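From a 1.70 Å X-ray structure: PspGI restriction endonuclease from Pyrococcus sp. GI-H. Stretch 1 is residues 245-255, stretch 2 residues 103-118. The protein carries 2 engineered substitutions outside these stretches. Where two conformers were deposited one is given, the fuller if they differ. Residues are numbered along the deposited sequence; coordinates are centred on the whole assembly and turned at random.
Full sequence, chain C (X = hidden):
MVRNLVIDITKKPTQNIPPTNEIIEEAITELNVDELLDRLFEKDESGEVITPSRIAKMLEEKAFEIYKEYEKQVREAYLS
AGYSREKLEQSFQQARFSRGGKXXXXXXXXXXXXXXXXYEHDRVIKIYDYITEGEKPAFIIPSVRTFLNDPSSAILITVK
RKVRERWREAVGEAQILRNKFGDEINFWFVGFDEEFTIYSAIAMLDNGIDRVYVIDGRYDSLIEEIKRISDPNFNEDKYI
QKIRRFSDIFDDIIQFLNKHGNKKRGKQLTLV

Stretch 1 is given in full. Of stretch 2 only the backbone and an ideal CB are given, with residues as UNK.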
# COMPACT_ATOMS: atom_id res chain seq x y z
N ARG C 245 9.15 8.54 19.47
CA ARG C 245 8.54 9.68 18.85
C ARG C 245 9.34 10.07 17.62
O ARG C 245 10.56 10.01 17.59
CB ARG C 245 8.53 10.85 19.84
CG ARG C 245 7.70 10.65 21.03
CD ARG C 245 7.85 11.87 21.93
NE ARG C 245 6.88 11.89 23.03
CZ ARG C 245 7.05 11.28 24.21
NH1 ARG C 245 8.16 10.59 24.47
NH2 ARG C 245 6.11 11.37 25.15
N PHE C 246 8.63 10.56 16.61
CA PHE C 246 9.26 11.15 15.44
C PHE C 246 10.37 12.12 15.81
O PHE C 246 11.45 12.10 15.24
CB PHE C 246 8.19 11.87 14.62
CG PHE C 246 8.75 12.62 13.45
CD1 PHE C 246 8.97 11.97 12.25
CD2 PHE C 246 9.09 13.96 13.55
CE1 PHE C 246 9.46 12.67 11.17
CE2 PHE C 246 9.60 14.65 12.46
CZ PHE C 246 9.78 13.99 11.28
N SER C 247 10.12 12.96 16.79
CA SER C 247 11.11 13.94 17.14
C SER C 247 12.43 13.35 17.54
O SER C 247 13.47 14.02 17.47
CB SER C 247 10.57 14.84 18.24
OG SER C 247 9.61 15.69 17.69
N ASP C 248 12.39 12.11 18.04
CA ASP C 248 13.58 11.47 18.56
C ASP C 248 14.50 10.95 17.48
O ASP C 248 15.67 10.61 17.76
CB ASP C 248 13.21 10.23 19.38
CG ASP C 248 12.49 10.55 20.65
OD1 ASP C 248 12.41 11.70 21.02
OD2 ASP C 248 11.99 9.59 21.26
N ILE C 249 14.01 10.86 16.25
CA ILE C 249 14.79 10.14 15.26
C ILE C 249 16.10 10.87 14.96
O ILE C 249 17.09 10.26 14.64
CB ILE C 249 14.00 9.85 13.99
CG1 ILE C 249 14.72 8.80 13.15
CG2 ILE C 249 13.72 11.17 13.20
CD1 ILE C 249 13.90 8.23 11.99
N PHE C 250 16.11 12.17 15.07
CA PHE C 250 17.27 12.96 14.67
C PHE C 250 18.45 12.74 15.59
O PHE C 250 19.55 12.40 15.12
CB PHE C 250 16.85 14.40 14.51
CG PHE C 250 15.74 14.53 13.52
CD1 PHE C 250 16.01 14.38 12.18
CD2 PHE C 250 14.42 14.60 13.93
CE1 PHE C 250 14.99 14.40 11.27
CE2 PHE C 250 13.40 14.62 13.02
CZ PHE C 250 13.68 14.52 11.69
N ASP C 251 18.21 12.82 16.88
CA ASP C 251 19.25 12.51 17.83
C ASP C 251 19.60 11.03 17.79
O ASP C 251 20.74 10.65 17.93
CB ASP C 251 18.82 12.94 19.23
CG ASP C 251 19.92 12.72 20.24
OD1 ASP C 251 21.00 13.26 19.98
OD2 ASP C 251 19.69 11.97 21.23
N ASP C 252 18.60 10.16 17.55
CA ASP C 252 18.86 8.72 17.44
C ASP C 252 19.84 8.45 16.30
O ASP C 252 20.74 7.62 16.40
CB ASP C 252 17.57 7.97 17.20
CG ASP C 252 16.69 7.85 18.42
OD1 ASP C 252 17.08 8.31 19.52
OD2 ASP C 252 15.59 7.25 18.29
N ILE C 253 19.66 9.16 15.19
CA ILE C 253 20.55 9.00 14.06
C ILE C 253 21.95 9.49 14.45
O ILE C 253 22.96 8.83 14.21
CB ILE C 253 20.08 9.79 12.85
CG1 ILE C 253 18.81 9.16 12.27
CG2 ILE C 253 21.16 9.82 11.78
CD1 ILE C 253 18.05 10.14 11.35
N ILE C 254 21.98 10.66 15.07
CA ILE C 254 23.26 11.25 15.54
C ILE C 254 23.98 10.24 16.44
O ILE C 254 25.19 10.00 16.29
CB ILE C 254 23.03 12.57 16.29
CG1 ILE C 254 22.71 13.69 15.27
CG2 ILE C 254 24.28 12.95 17.10
CD1 ILE C 254 22.06 14.91 15.86
N GLN C 255 23.27 9.65 17.38
CA GLN C 255 23.89 8.72 18.33
C GLN C 255 24.33 7.43 17.65
O GLN C 255 25.37 6.85 17.97
CB GLN C 255 22.94 8.39 19.47
CG GLN C 255 22.51 9.61 20.29
CD GLN C 255 23.67 10.32 20.94
OE1 GLN C 255 24.61 9.69 21.38
NE2 GLN C 255 23.58 11.64 21.03
N UNK C 103 5.88 15.73 0.21
CA UNK C 103 6.02 16.86 1.13
C UNK C 103 6.64 16.40 2.45
O UNK C 103 7.58 17.02 2.97
CB UNK C 103 4.66 17.52 1.38
N UNK C 104 6.17 15.26 2.96
CA UNK C 104 6.67 14.76 4.22
C UNK C 104 8.16 14.38 4.11
O UNK C 104 8.97 14.75 4.95
CB UNK C 104 5.84 13.56 4.67
N UNK C 105 8.52 13.78 2.99
CA UNK C 105 9.88 13.37 2.74
C UNK C 105 10.77 14.59 2.62
O UNK C 105 11.86 14.64 3.19
CB UNK C 105 9.97 12.51 1.48
N UNK C 106 10.29 15.63 1.94
CA UNK C 106 11.07 16.87 1.87
C UNK C 106 11.30 17.52 3.23
O UNK C 106 12.41 17.92 3.58
CB UNK C 106 10.37 17.87 0.95
N UNK C 107 10.22 17.61 4.00
CA UNK C 107 10.27 18.14 5.34
C UNK C 107 11.29 17.37 6.17
O UNK C 107 12.13 17.96 6.85
CB UNK C 107 8.89 18.08 5.99
N UNK C 108 11.27 16.04 6.06
CA UNK C 108 12.21 15.20 6.76
C UNK C 108 13.64 15.60 6.39
O UNK C 108 14.49 15.72 7.29
CB UNK C 108 11.95 13.73 6.44
N UNK C 109 13.91 15.83 5.10
CA UNK C 109 15.26 16.23 4.67
C UNK C 109 15.69 17.56 5.27
O UNK C 109 16.84 17.77 5.56
CB UNK C 109 15.32 16.32 3.14
N UNK C 110 14.74 18.48 5.39
CA UNK C 110 15.05 19.78 5.96
C UNK C 110 15.54 19.62 7.38
O UNK C 110 16.47 20.33 7.82
CB UNK C 110 13.83 20.70 5.92
N UNK C 111 14.89 18.71 8.10
CA UNK C 111 15.30 18.39 9.48
C UNK C 111 16.65 17.69 9.50
O UNK C 111 17.53 18.06 10.25
CB UNK C 111 14.25 17.51 10.16
N UNK C 112 16.85 16.72 8.60
CA UNK C 112 18.14 16.07 8.48
C UNK C 112 19.26 17.11 8.28
O UNK C 112 20.28 17.09 8.94
CB UNK C 112 18.12 15.07 7.32
N UNK C 113 19.04 18.04 7.37
CA UNK C 113 20.03 19.05 7.04
C UNK C 113 20.40 19.86 8.24
O UNK C 113 21.57 20.12 8.50
CB UNK C 113 19.52 19.97 5.93
N UNK C 114 19.37 20.26 9.00
CA UNK C 114 19.56 21.09 10.17
C UNK C 114 20.48 20.42 11.18
O UNK C 114 21.33 21.08 11.77
CB UNK C 114 18.21 21.41 10.81
N UNK C 115 20.33 19.10 11.34
CA UNK C 115 21.14 18.33 12.25
C UNK C 115 22.48 17.90 11.66
O UNK C 115 23.27 17.29 12.36
CB UNK C 115 20.36 17.10 12.70
N UNK C 116 22.72 18.23 10.40
CA UNK C 116 23.95 17.86 9.70
C UNK C 116 24.02 16.39 9.41
O UNK C 116 25.10 15.83 9.30
CB UNK C 116 25.18 18.27 10.52
N UNK C 117 22.87 15.73 9.34
CA UNK C 117 22.83 14.31 9.09
C UNK C 117 22.95 14.16 7.61
O UNK C 117 22.07 14.61 6.86
CB UNK C 117 21.56 13.65 9.64
N UNK C 118 23.99 13.47 7.18
CA UNK C 118 24.14 13.16 5.78
C UNK C 118 23.22 12.03 5.43
O UNK C 118 23.02 11.11 6.22
CB UNK C 118 25.59 12.81 5.44

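The positions from 103 onward belong to a helix that began earlier in the chain and that crosses the helix of stretch 1 at -48°, the axes approaching to 10.4 Å. Stretch 1 offers it Phe246, Ile249, Phe250, Ile253 and Ile254, an apolar surface that calls for apolar partners.

At 103, 105 and 106 CB is out of reach of stretch 1, so many helix-compatible residues would serve; they are Ala103, Glu105 and Ile106. Position 104 points sideways, with no atom of stretch 1 near its CB, so only a long side chain could arrive. It is Phe104, whose CZ lies 3.6 Å from Phe246 CE1, the two rings meeting obliquely.

Position 107 is also sideways and leaves the choice open; Ile107 makes no contact. At 108 the ideal CB stands 5.3 Å from Phe246 CZ, and the space beyond suits a large apolar group, aromatic or long aliphatic. Phe108 turns its ring (chi1 t) so that CD1 is 3.6 Å from Phe246 CE1 and CE1 is 3.8 Å from Phe250 CZ, bringing one ring into contact with both phenylalanines.

Position 109 points away and 110 is out of reach, so polar residues are acceptable. Thr109 bonds back to its own helix, OG1 to Ile106 O at 2.6 Å, while Lys110 makes its bond elsewhere in the structure.

Position 111 faces Phe250 directly: the ideal CB is already 3.4 Å from its CE1, tight enough that any bulk must lead aside. A small or flexible aliphatic residue fits. Leu111 sends CD1 to 4.0 Å from Phe246 CE2, at the edge of that ring. Position 112 points sideways, but an aliphatic chain could reach the edge of the Phe250 ring and Ile253; Leu112 CD2 lies 3.8 Å from Ile253 CD1 and 3.9 Å from Phe250 CE1. Phe250 thus sits in a hole formed by 108, 111, 112 and 115.

Positions 113 and 114 are out of reach and tolerate polar residues: Asn113 and Lys114. At 115 CB points toward Ile254 CD1, 4.2 Å away, and Phe250 CB, 4.8 Å away; a broad apolar group suits it. It is Phe115: Phe250 CB lies 3.6 Å from the centroid of the Phe115 ring, over its face, a CH-pi contact.

Position 116 has phi of 71°, which favours glycine, and Gly116 forms the Schellman turn. Position 117 again points toward stretch 1, its CB 4.4 Å from Ile253 CG2, inviting a branched aliphatic. Ile117 CG2 packs 3.5 Å from Ile253 CG2, and its CD1 lies 3.6 Å from Phe250 O. Position 118 points sideways into no contact; Arg118 suits it, as would many polar residues.

Stretch 2 (103-118) AFEIIFTKLLNKFGIR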
# COMPACT_ATOMS: atom_id res chain seq x y z
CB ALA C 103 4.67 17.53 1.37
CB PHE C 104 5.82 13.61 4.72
CG PHE C 104 6.26 13.08 6.03
CD1 PHE C 104 6.45 13.94 7.10
CD2 PHE C 104 6.49 11.74 6.19
CE1 PHE C 104 6.84 13.42 8.34
CE2 PHE C 104 6.89 11.23 7.44
CZ PHE C 104 7.07 12.10 8.50
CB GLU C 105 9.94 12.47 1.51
CG GLU C 105 9.17 11.17 1.83
CD GLU C 105 9.07 10.10 0.75
OE1 GLU C 105 10.07 9.84 0.05
OE2 GLU C 105 7.98 9.45 0.69
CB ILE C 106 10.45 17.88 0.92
CG1 ILE C 106 10.51 17.30 -0.50
CG2 ILE C 106 11.17 19.22 1.05
CD1 ILE C 106 9.67 18.04 -1.54
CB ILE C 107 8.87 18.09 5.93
CG1 ILE C 107 8.00 19.13 5.18
CG2 ILE C 107 8.92 18.36 7.41
CD1 ILE C 107 6.51 19.03 5.54
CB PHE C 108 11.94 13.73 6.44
CG PHE C 108 12.61 12.79 7.39
CD1 PHE C 108 12.03 12.51 8.62
CD2 PHE C 108 13.82 12.17 7.05
CE1 PHE C 108 12.66 11.63 9.50
CE2 PHE C 108 14.42 11.29 7.93
CZ PHE C 108 13.83 11.03 9.14
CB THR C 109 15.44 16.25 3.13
OG1 THR C 109 14.72 17.34 2.56
CG2 THR C 109 14.91 14.99 2.55
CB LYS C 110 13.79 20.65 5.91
CG LYS C 110 13.31 20.94 4.52
CD LYS C 110 14.43 21.51 3.62
CE LYS C 110 13.91 21.96 2.27
NZ LYS C 110 15.04 22.18 1.29
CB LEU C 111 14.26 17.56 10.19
CG LEU C 111 13.00 18.37 10.53
CD1 LEU C 111 11.78 17.47 10.74
CD2 LEU C 111 13.25 19.25 11.76
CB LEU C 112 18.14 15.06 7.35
CG LEU C 112 17.28 13.80 7.61
CD1 LEU C 112 17.34 12.92 6.38
CD2 LEU C 112 17.67 12.99 8.89
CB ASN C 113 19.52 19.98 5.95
CG ASN C 113 19.47 19.31 4.61
OD1 ASN C 113 20.05 18.24 4.42
ND2 ASN C 113 18.79 19.93 3.67
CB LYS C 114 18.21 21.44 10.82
CG LYS C 114 18.32 22.38 12.04
CD LYS C 114 18.92 23.73 11.64
CE LYS C 114 18.98 24.74 12.79
NZ LYS C 114 19.59 24.15 14.02
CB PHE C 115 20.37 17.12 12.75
CG PHE C 115 19.24 17.45 13.67
CD1 PHE C 115 19.47 17.66 15.01
CD2 PHE C 115 17.97 17.59 13.21
CE1 PHE C 115 18.41 17.99 15.86
CE2 PHE C 115 16.93 17.91 14.02
CZ PHE C 115 17.13 18.11 15.36
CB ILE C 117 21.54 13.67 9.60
CG1 ILE C 117 21.47 13.81 11.13
CG2 ILE C 117 21.40 12.19 9.15
CD1 ILE C 117 20.10 13.52 11.71
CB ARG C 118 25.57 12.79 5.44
CG ARG C 118 26.50 14.00 5.50
CD ARG C 118 27.93 13.59 5.23
NE ARG C 118 28.85 14.72 5.25
CZ ARG C 118 29.32 15.33 6.34
NH1 ARG C 118 28.94 14.92 7.56
NH2 ARG C 118 30.16 16.34 6.22
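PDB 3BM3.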